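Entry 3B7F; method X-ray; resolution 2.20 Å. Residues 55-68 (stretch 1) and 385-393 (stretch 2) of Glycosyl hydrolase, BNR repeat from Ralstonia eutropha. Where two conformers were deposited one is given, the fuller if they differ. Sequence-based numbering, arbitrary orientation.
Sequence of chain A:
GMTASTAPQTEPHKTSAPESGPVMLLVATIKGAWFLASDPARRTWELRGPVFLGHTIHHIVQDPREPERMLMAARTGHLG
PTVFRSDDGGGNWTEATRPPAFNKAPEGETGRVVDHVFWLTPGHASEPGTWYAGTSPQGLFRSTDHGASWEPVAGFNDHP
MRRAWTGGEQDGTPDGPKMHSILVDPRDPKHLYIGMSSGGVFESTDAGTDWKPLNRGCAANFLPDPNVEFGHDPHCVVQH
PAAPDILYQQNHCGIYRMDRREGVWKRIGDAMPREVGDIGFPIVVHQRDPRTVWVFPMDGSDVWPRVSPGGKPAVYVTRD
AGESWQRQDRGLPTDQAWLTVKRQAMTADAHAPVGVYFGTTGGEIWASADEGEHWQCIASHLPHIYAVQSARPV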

ATOM      1  N   HIS A  55     -14.196 -13.578   7.167  1.00 33.58           N
ATOM      2  CA  HIS A  55     -13.548 -13.493   5.871  1.00 33.71           C
ATOM      3  C   HIS A  55     -12.219 -12.756   6.065  1.00 30.68           C
ATOM      4  O   HIS A  55     -12.104 -11.892   6.928  1.00 26.61           O
ATOM      5  CB  HIS A  55     -14.417 -12.713   4.886  1.00 36.63           C
ATOM      6  CG  HIS A  55     -15.739 -13.357   4.564  1.00 42.62           C
ATOM      7  ND1 HIS A  55     -16.346 -13.211   3.333  1.00 43.52           N
ATOM      8  CD2 HIS A  55     -16.560 -14.158   5.293  1.00 50.02           C
ATOM      9  CE1 HIS A  55     -17.495 -13.862   3.334  1.00 49.80           C
ATOM     10  NE2 HIS A  55     -17.644 -14.453   4.508  1.00 47.54           N
ATOM     11  N   THR A  56     -11.241 -13.105   5.244  1.00 30.64           N
ATOM     12  CA  THR A  56      -9.924 -12.488   5.212  1.00 31.42           C
ATOM     13  C   THR A  56     -10.044 -11.310   4.263  1.00 31.10           C
ATOM     14  O   THR A  56     -10.359 -11.507   3.092  1.00 31.71           O
ATOM     15  CB  THR A  56      -8.857 -13.487   4.719  1.00 29.98           C
ATOM     16  OG1 THR A  56      -8.832 -14.601   5.611  1.00 35.78           O
ATOM     17  CG2 THR A  56      -7.470 -12.855   4.689  1.00 26.22           C
ATOM     18  N   ILE A  57      -9.830 -10.098   4.776  1.00 27.63           N
ATOM     19  CA  ILE A  57      -9.967  -8.892   3.993  1.00 26.31           C
ATOM     20  C   ILE A  57      -8.583  -8.331   3.764  1.00 25.99           C
ATOM     21  O   ILE A  57      -7.871  -8.014   4.717  1.00 24.85           O
ATOM     22  CB  ILE A  57     -10.863  -7.808   4.679  1.00 26.99           C
ATOM     23  CG1 ILE A  57     -12.138  -8.417   5.299  1.00 27.76           C
ATOM     24  CG2 ILE A  57     -11.145  -6.650   3.671  1.00 23.16           C
ATOM     25  CD1 ILE A  57     -13.046  -9.250   4.344  1.00 18.84           C
ATOM     26  N   HIS A  58      -8.221  -8.176   2.497  1.00 27.05           N
ATOM     27  CA  HIS A  58      -6.905  -7.674   2.131  1.00 29.95           C
ATOM     28  C   HIS A  58      -6.730  -6.182   1.921  1.00 27.71           C
ATOM     29  O   HIS A  58      -5.639  -5.669   2.152  1.00 30.71           O
ATOM     30  CB  HIS A  58      -6.405  -8.432   0.897  1.00 30.69           C
ATOM     31  CG  HIS A  58      -5.938  -9.802   1.237  1.00 38.25           C
ATOM     32  ND1 HIS A  58      -4.685 -10.028   1.770  1.00 41.75           N
ATOM     33  CD2 HIS A  58      -6.571 -10.999   1.208  1.00 36.64           C
ATOM     34  CE1 HIS A  58      -4.558 -11.320   2.024  1.00 44.78           C
ATOM     35  NE2 HIS A  58      -5.688 -11.929   1.696  1.00 32.52           N
ATOM     36  N   HIS A  59      -7.762  -5.499   1.463  1.00 27.19           N
ATOM     37  CA  HIS A  59      -7.658  -4.091   1.145  1.00 27.21           C
ATOM     38  C   HIS A  59      -9.055  -3.491   0.987  1.00 27.07           C
ATOM     39  O   HIS A  59      -9.921  -4.118   0.391  1.00 26.56           O
ATOM     40  CB  HIS A  59      -6.867  -3.950  -0.153  1.00 26.82           C
ATOM     41  CG  HIS A  59      -6.151  -2.642  -0.329  1.00 29.98           C
ATOM     42  ND1 HIS A  59      -5.695  -2.235  -1.555  1.00 24.65           N
ATOM     43  CD2 HIS A  59      -5.804  -1.662   0.542  1.00 25.35           C
ATOM     44  CE1 HIS A  59      -5.073  -1.074  -1.432  1.00 34.17           C
ATOM     45  NE2 HIS A  59      -5.104  -0.720  -0.163  1.00 28.67           N
ATOM     46  N   ILE A  60      -9.266  -2.302   1.553  1.00 25.36           N
ATOM     47  CA  ILE A  60     -10.546  -1.603   1.443  1.00 25.65           C
ATOM     48  C   ILE A  60     -10.149  -0.208   0.988  1.00 26.71           C
ATOM     49  O   ILE A  60      -9.361   0.460   1.674  1.00 28.05           O
ATOM     50  CB  ILE A  60     -11.384  -1.545   2.769  1.00 24.80           C
ATOM     51  CG1 ILE A  60     -11.379  -2.882   3.531  1.00 23.12           C
ATOM     52  CG2 ILE A  60     -12.825  -1.128   2.443  1.00 21.15           C
ATOM     53  CD1 ILE A  60     -11.942  -2.783   4.917  1.00 20.48           C
ATOM     54  N   VAL A  61     -10.639   0.203  -0.181  1.00 27.31           N
ATOM     55  CA  VAL A  61     -10.285   1.491  -0.760  1.00 28.04           C
ATOM     56  C   VAL A  61     -11.532   2.248  -1.202  1.00 28.47           C
ATOM     57  O   VAL A  61     -12.426   1.670  -1.800  1.00 30.75           O
ATOM     58  CB  VAL A  61      -9.361   1.312  -1.965  1.00 27.02           C
ATOM     59  CG1 VAL A  61      -8.942   2.683  -2.516  1.00 24.20           C
ATOM     60  CG2 VAL A  61      -8.141   0.450  -1.598  1.00 24.89           C
ATOM     61  N   GLN A  62     -11.575   3.537  -0.888  1.00 28.93           N
ATOM     62  CA  GLN A  62     -12.630   4.441  -1.331  1.00 26.46           C
ATOM     63  C   GLN A  62     -12.223   5.029  -2.677  1.00 28.65           C
ATOM     64  O   GLN A  62     -11.037   5.315  -2.884  1.00 27.49           O
ATOM     65  CB  GLN A  62     -12.773   5.593  -0.366  1.00 26.95           C
ATOM     66  CG  GLN A  62     -13.826   6.619  -0.754  1.00 25.24           C
ATOM     67  CD  GLN A  62     -13.956   7.673   0.281  1.00 26.84           C
ATOM     68  OE1 GLN A  62     -12.989   8.352   0.618  1.00 26.51           O
ATOM     69  NE2 GLN A  62     -15.147   7.812   0.821  1.00 25.80           N
ATOM     70  N   ASP A  63     -13.201   5.224  -3.565  1.00 27.63           N
ATOM     71  CA  ASP A  63     -12.975   5.891  -4.835  1.00 29.20           C
ATOM     72  C   ASP A  63     -12.935   7.397  -4.505  1.00 28.16           C
ATOM     73  O   ASP A  63     -13.958   7.955  -4.107  1.00 25.57           O
ATOM     74  CB  ASP A  63     -14.112   5.578  -5.818  1.00 29.25           C
ATOM     75  CG  ASP A  63     -13.799   5.970  -7.247  1.00 31.33           C
ATOM     76  OD1 ASP A  63     -12.908   6.804  -7.467  1.00 32.85           O
ATOM     77  OD2 ASP A  63     -14.451   5.418  -8.163  1.00 26.70           O
ATOM     78  N   PRO A  64     -11.767   8.057  -4.666  1.00 29.99           N
ATOM     79  CA  PRO A  64     -11.728   9.489  -4.371  1.00 32.53           C
ATOM     80  C   PRO A  64     -12.458  10.320  -5.439  1.00 34.17           C
ATOM     81  O   PRO A  64     -12.770  11.472  -5.180  1.00 34.72           O
ATOM     82  CB  PRO A  64     -10.223   9.816  -4.330  1.00 32.13           C
ATOM     83  CG  PRO A  64      -9.602   8.838  -5.181  1.00 33.06           C
ATOM     84  CD  PRO A  64     -10.458   7.582  -5.154  1.00 32.33           C
ATOM     85  N   ARG A  65     -12.712   9.734  -6.613  1.00 33.54           N
ATOM     86  CA  ARG A  65     -13.494  10.382  -7.653  1.00 33.71           C
ATOM     87  C   ARG A  65     -14.967  10.456  -7.271  1.00 32.64           C
ATOM     88  O   ARG A  65     -15.628  11.399  -7.646  1.00 34.13           O
ATOM     89  CB  ARG A  65     -13.357   9.637  -8.982  1.00 33.30           C
ATOM     90  CG  ARG A  65     -11.914   9.629  -9.533  1.00 33.05           C
ATOM     91  CD  ARG A  65     -11.760   8.615 -10.633  1.00 30.86           C
ATOM     92  NE  ARG A  65     -11.953   7.273 -10.116  1.00 31.34           N
ATOM     93  CZ  ARG A  65     -11.840   6.149 -10.813  1.00 24.89           C
ATOM     94  NH1 ARG A  65     -11.436   6.135 -12.074  1.00 35.70           N
ATOM     95  NH2 ARG A  65     -12.074   5.007 -10.196  1.00 31.41           N
ATOM     96  N   GLU A  66     -15.461   9.441  -6.561  1.00 33.31           N
ATOM     97  CA  GLU A  66     -16.864   9.309  -6.140  1.00 34.09           C
ATOM     98  C   GLU A  66     -16.862   8.699  -4.739  1.00 32.78           C
ATOM     99  O   GLU A  66     -16.963   7.486  -4.595  1.00 33.00           O
ATOM    100  CB  GLU A  66     -17.636   8.420  -7.114  1.00 32.86           C
ATOM    101  CG  GLU A  66     -17.533   8.847  -8.569  1.00 35.97           C
ATOM    102  CD  GLU A  66     -18.345   7.989  -9.509  1.00 36.05           C
ATOM    103  OE1 GLU A  66     -19.528   7.744  -9.170  1.00 31.70           O
ATOM    104  OE2 GLU A  66     -17.798   7.605 -10.587  1.00 32.91           O
ATOM    105  N   PRO A  67     -16.747   9.529  -3.686  1.00 33.96           N
ATOM    106  CA  PRO A  67     -16.570   9.017  -2.298  1.00 33.42           C
ATOM    107  C   PRO A  67     -17.585   7.992  -1.793  1.00 33.11           C
ATOM    108  O   PRO A  67     -17.280   7.254  -0.876  1.00 32.60           O
ATOM    109  CB  PRO A  67     -16.654  10.292  -1.452  1.00 36.29           C
ATOM    110  CG  PRO A  67     -16.216  11.356  -2.356  1.00 36.05           C
ATOM    111  CD  PRO A  67     -16.792  10.997  -3.694  1.00 33.74           C
ATOM    112  N   GLU A  68     -18.794   7.985  -2.357  1.00 34.27           N
ATOM    113  CA  GLU A  68     -19.826   7.024  -2.008  0.50 32.95           C
ATOM    114  C   GLU A  68     -19.456   5.582  -2.459  1.00 32.40           C
ATOM    115  O   GLU A  68     -20.021   4.616  -1.987  1.00 33.63           O
ATOM    116  CB  GLU A  68     -21.194   7.509  -2.557  0.50 32.97           C
ATOM    117  CG  GLU A  68     -21.436   7.537  -4.097  0.50 36.13           C
ATOM    118  CD  GLU A  68     -20.877   8.734  -4.906  0.50 38.15           C
ATOM    119  OE1 GLU A  68     -20.009   9.517  -4.442  0.50 22.70           O
ATOM    120  OE2 GLU A  68     -21.332   8.864  -6.064  0.50 41.79           O
ATOM    121  N   ILE A 385      -4.225  -7.097  11.536  1.00 26.72           N
ATOM    122  CA  ILE A 385      -4.469  -6.051  10.532  1.00 24.93           C
ATOM    123  C   ILE A 385      -3.523  -6.115   9.306  1.00 26.06           C
ATOM    124  O   ILE A 385      -2.284  -6.068   9.430  1.00 26.78           O
ATOM    125  CB  ILE A 385      -4.427  -4.621  11.181  1.00 26.68           C
ATOM    126  CG1 ILE A 385      -5.483  -4.486  12.298  1.00 15.59           C
ATOM    127  CG2 ILE A 385      -4.622  -3.535  10.132  1.00 24.25           C
ATOM    128  CD1 ILE A 385      -5.214  -3.292  13.367  1.00 18.72           C
ATOM    129  N   TYR A 386      -4.144  -6.221   8.133  1.00 24.78           N
ATOM    130  CA  TYR A 386      -3.476  -6.214   6.814  1.00 26.66           C
ATOM    131  C   TYR A 386      -3.369  -4.791   6.228  1.00 24.91           C
ATOM    132  O   TYR A 386      -2.306  -4.409   5.758  1.00 27.19           O
ATOM    133  CB  TYR A 386      -4.193  -7.114   5.780  1.00 28.88           C
ATOM    134  CG  TYR A 386      -4.027  -8.601   5.975  1.00 30.40           C
ATOM    135  CD1 TYR A 386      -2.775  -9.182   5.914  1.00 50.33           C
ATOM    136  CD2 TYR A 386      -5.106  -9.440   6.153  1.00 38.79           C
ATOM    137  CE1 TYR A 386      -2.596 -10.557   6.080  1.00 53.29           C
ATOM    138  CE2 TYR A 386      -4.931 -10.836   6.309  1.00 42.66           C
ATOM    139  CZ  TYR A 386      -3.671 -11.379   6.284  1.00 41.13           C
ATOM    140  OH  TYR A 386      -3.427 -12.740   6.424  1.00 37.73           O
ATOM    141  N   ALA A 387      -4.441  -4.004   6.329  1.00 23.80           N
ATOM    142  CA  ALA A 387      -4.492  -2.683   5.729  1.00 23.64           C
ATOM    143  C   ALA A 387      -5.316  -1.677   6.510  1.00 25.51           C
ATOM    144  O   ALA A 387      -6.310  -2.029   7.133  1.00 24.31           O
ATOM    145  CB  ALA A 387      -5.069  -2.787   4.304  1.00 22.45           C
ATOM    146  N   VAL A 388      -4.890  -0.411   6.428  1.00 25.06           N
ATOM    147  CA  VAL A 388      -5.574   0.722   7.037  1.00 23.99           C
ATOM    148  C   VAL A 388      -5.486   1.779   5.962  1.00 24.73           C
ATOM    149  O   VAL A 388      -4.415   2.010   5.435  1.00 26.10           O
ATOM    150  CB  VAL A 388      -4.945   1.206   8.344  1.00 23.01           C
ATOM    151  CG1 VAL A 388      -5.746   2.376   8.909  1.00 23.14           C
ATOM    152  CG2 VAL A 388      -4.854   0.058   9.367  1.00 19.36           C
ATOM    153  N   GLN A 389      -6.628   2.366   5.622  1.00 24.75           N
ATOM    154  CA  GLN A 389      -6.755   3.340   4.577  1.00 25.24           C
ATOM    155  C   GLN A 389      -7.666   4.498   5.000  1.00 24.16           C
ATOM    156  O   GLN A 389      -8.749   4.280   5.515  1.00 28.04           O
ATOM    157  CB  GLN A 389      -7.347   2.614   3.384  1.00 24.76           C
ATOM    158  CG  GLN A 389      -7.512   3.399   2.132  1.00 33.16           C
ATOM    159  CD  GLN A 389      -6.208   3.729   1.425  1.00 37.75           C
ATOM    160  OE1 GLN A 389      -5.408   2.847   1.134  1.00 48.96           O
ATOM    161  NE2 GLN A 389      -6.031   5.001   1.094  1.00 35.16           N
ATOM    162  N   SER A 390      -7.228   5.727   4.770  1.00 23.15           N
ATOM    163  CA  SER A 390      -8.074   6.893   5.029  1.00 24.16           C
ATOM    164  C   SER A 390      -9.178   7.028   3.959  1.00 25.77           C
ATOM    165  O   SER A 390      -9.045   6.535   2.826  1.00 25.70           O
ATOM    166  CB  SER A 390      -7.255   8.172   5.109  1.00 24.46           C
ATOM    167  OG  SER A 390      -6.494   8.375   3.939  1.00 24.66           O
ATOM    168  N   ALA A 391     -10.283   7.666   4.359  1.00 26.60           N
ATOM    169  CA  ALA A 391     -11.455   7.856   3.522  1.00 26.37           C
ATOM    170  C   ALA A 391     -12.241   9.056   4.022  1.00 27.61           C
ATOM    171  O   ALA A 391     -12.129   9.449   5.199  1.00 29.65           O
ATOM    172  CB  ALA A 391     -12.330   6.597   3.499  1.00 22.57           C
ATOM    173  N   ARG A 392     -12.986   9.657   3.110  1.00 32.72           N
ATOM    174  CA  ARG A 392     -13.857  10.801   3.399  1.00 41.60           C
ATOM    175  C   ARG A 392     -15.261  10.274   3.573  1.00 43.83           C
ATOM    176  O   ARG A 392     -15.791   9.689   2.640  1.00 46.56           O
ATOM    177  CB  ARG A 392     -13.861  11.810   2.249  1.00 41.01           C
ATOM    178  CG  ARG A 392     -12.657  12.747   2.275  1.00 50.51           C
ATOM    179  CD  ARG A 392     -12.559  13.730   1.095  1.00 52.16           C
ATOM    180  NE  ARG A 392     -13.862  14.226   0.620  1.00 69.42           N
ATOM    181  CZ  ARG A 392     -14.389  14.064  -0.607  1.00 74.75           C
ATOM    182  NH1 ARG A 392     -13.730  13.455  -1.614  1.00 82.09           N
ATOM    183  NH2 ARG A 392     -15.600  14.570  -0.856  1.00 70.43           N
ATOM    184  N   PRO A 393     -15.866  10.442   4.758  1.00 48.39           N
ATOM    185  CA  PRO A 393     -17.263  10.000   4.912  1.00 50.66           C
ATOM    186  C   PRO A 393     -18.253  10.960   4.251  1.00 48.71           C
ATOM    187  O   PRO A 393     -19.126  10.503   3.523  1.00 49.27           O
ATOM    188  CB  PRO A 393     -17.459   9.990   6.418  1.00 52.79           C
ATOM    189  CG  PRO A 393     -16.502  11.016   6.919  1.00 54.51           C
ATOM    190  CD  PRO A 393     -15.330  11.009   6.007  1.00 49.16           C
TER
HETATM  191  O   HOH W   1      -3.982   2.246  -1.099  1.00 34.22           O
HETATM  192  O   HOH W   2      -9.617   5.244   0.582  1.00 34.38           O

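What makes the first contact along stretch 2? Strands 56-62 and 385-391 run in nearly the same direction, 13° apart, with their axes approaching to 5.9 Å, and no backbone-to-backbone hydrogen bond links them; side chains fill the gap. Ile-385 points away, so Tyr-386 makes the first contact. Its CA-to-CB bond is directed toward stretch 1, and its ring forms a face-to-face stack with the ring of His-58, the centroids 4.9 Å apart and the planes tilted by 26°. The CB of His-58 starts out away from stretch 2, but the imidazole comes nearer and lies over one face of the tyrosine. Around the same ring, Thr-56 CG2 packs 3.6 Å from Tyr-386 CE2, and Ile-57 O lies 3.4 Å from Tyr-386 CD2. A broad aromatic side chain suits this place because it reaches three consecutive residues of the neighboring strand.

What fills the space where the strands come close at Ala-387? The CA atoms of His-59 and Ala-387 are 5.7 Å apart, and the small methyl group points into this narrow space. Ala-387 CB sits 3.6 Å from His-58 O and 4.0 Å from His-59 CD2, so the alanine is buried against both backbone and imidazole. Tyr-386 and Ala-387 both point toward stretch 1, an irregularity in the strand; from Val-388, which points away, the alternation resumes.

How does Gln-389 combine packing with polarity? Its aliphatic portion lies along stretch 1, with Gln-389 CB 3.4 Å from Ile-60 O and Gln-389 CG 4.4 Å from Val-61 CA. Its amide end lies near the His-59 ring, where water 1 donates through its O, 2.7 Å from Gln-389 OE1, and lies 3.3 Å from His-59 NE2 in a weak bond. At Ser-390, whose side chain points away, water 2 donates through its O, 2.7 Å from Ser-390 O, and the same O accepts from Gln-62 N at 3.0 Å.

What fastens the end of stretch 2? Gln-62 extends its side chain past Ala-391, whose CB is just 3.4 Å from Gln-62 OE1, and grips the backbone of Arg-392 twice: Arg-392 N donates to Gln-62 OE1 at 2.8 Å, and Gln-62 NE2 donates to Arg-392 O at 2.7 Å. A primary amide suits this task, since it offers both a donor and an acceptor. Gln-62 NE2 also donates to Pro-67 O at 2.8 Å, tying in the following loop. There Pro-67 lies over one face of the Arg-392 guanidinium, with Pro-67 CG 3.3 Å from Arg-392 NH1.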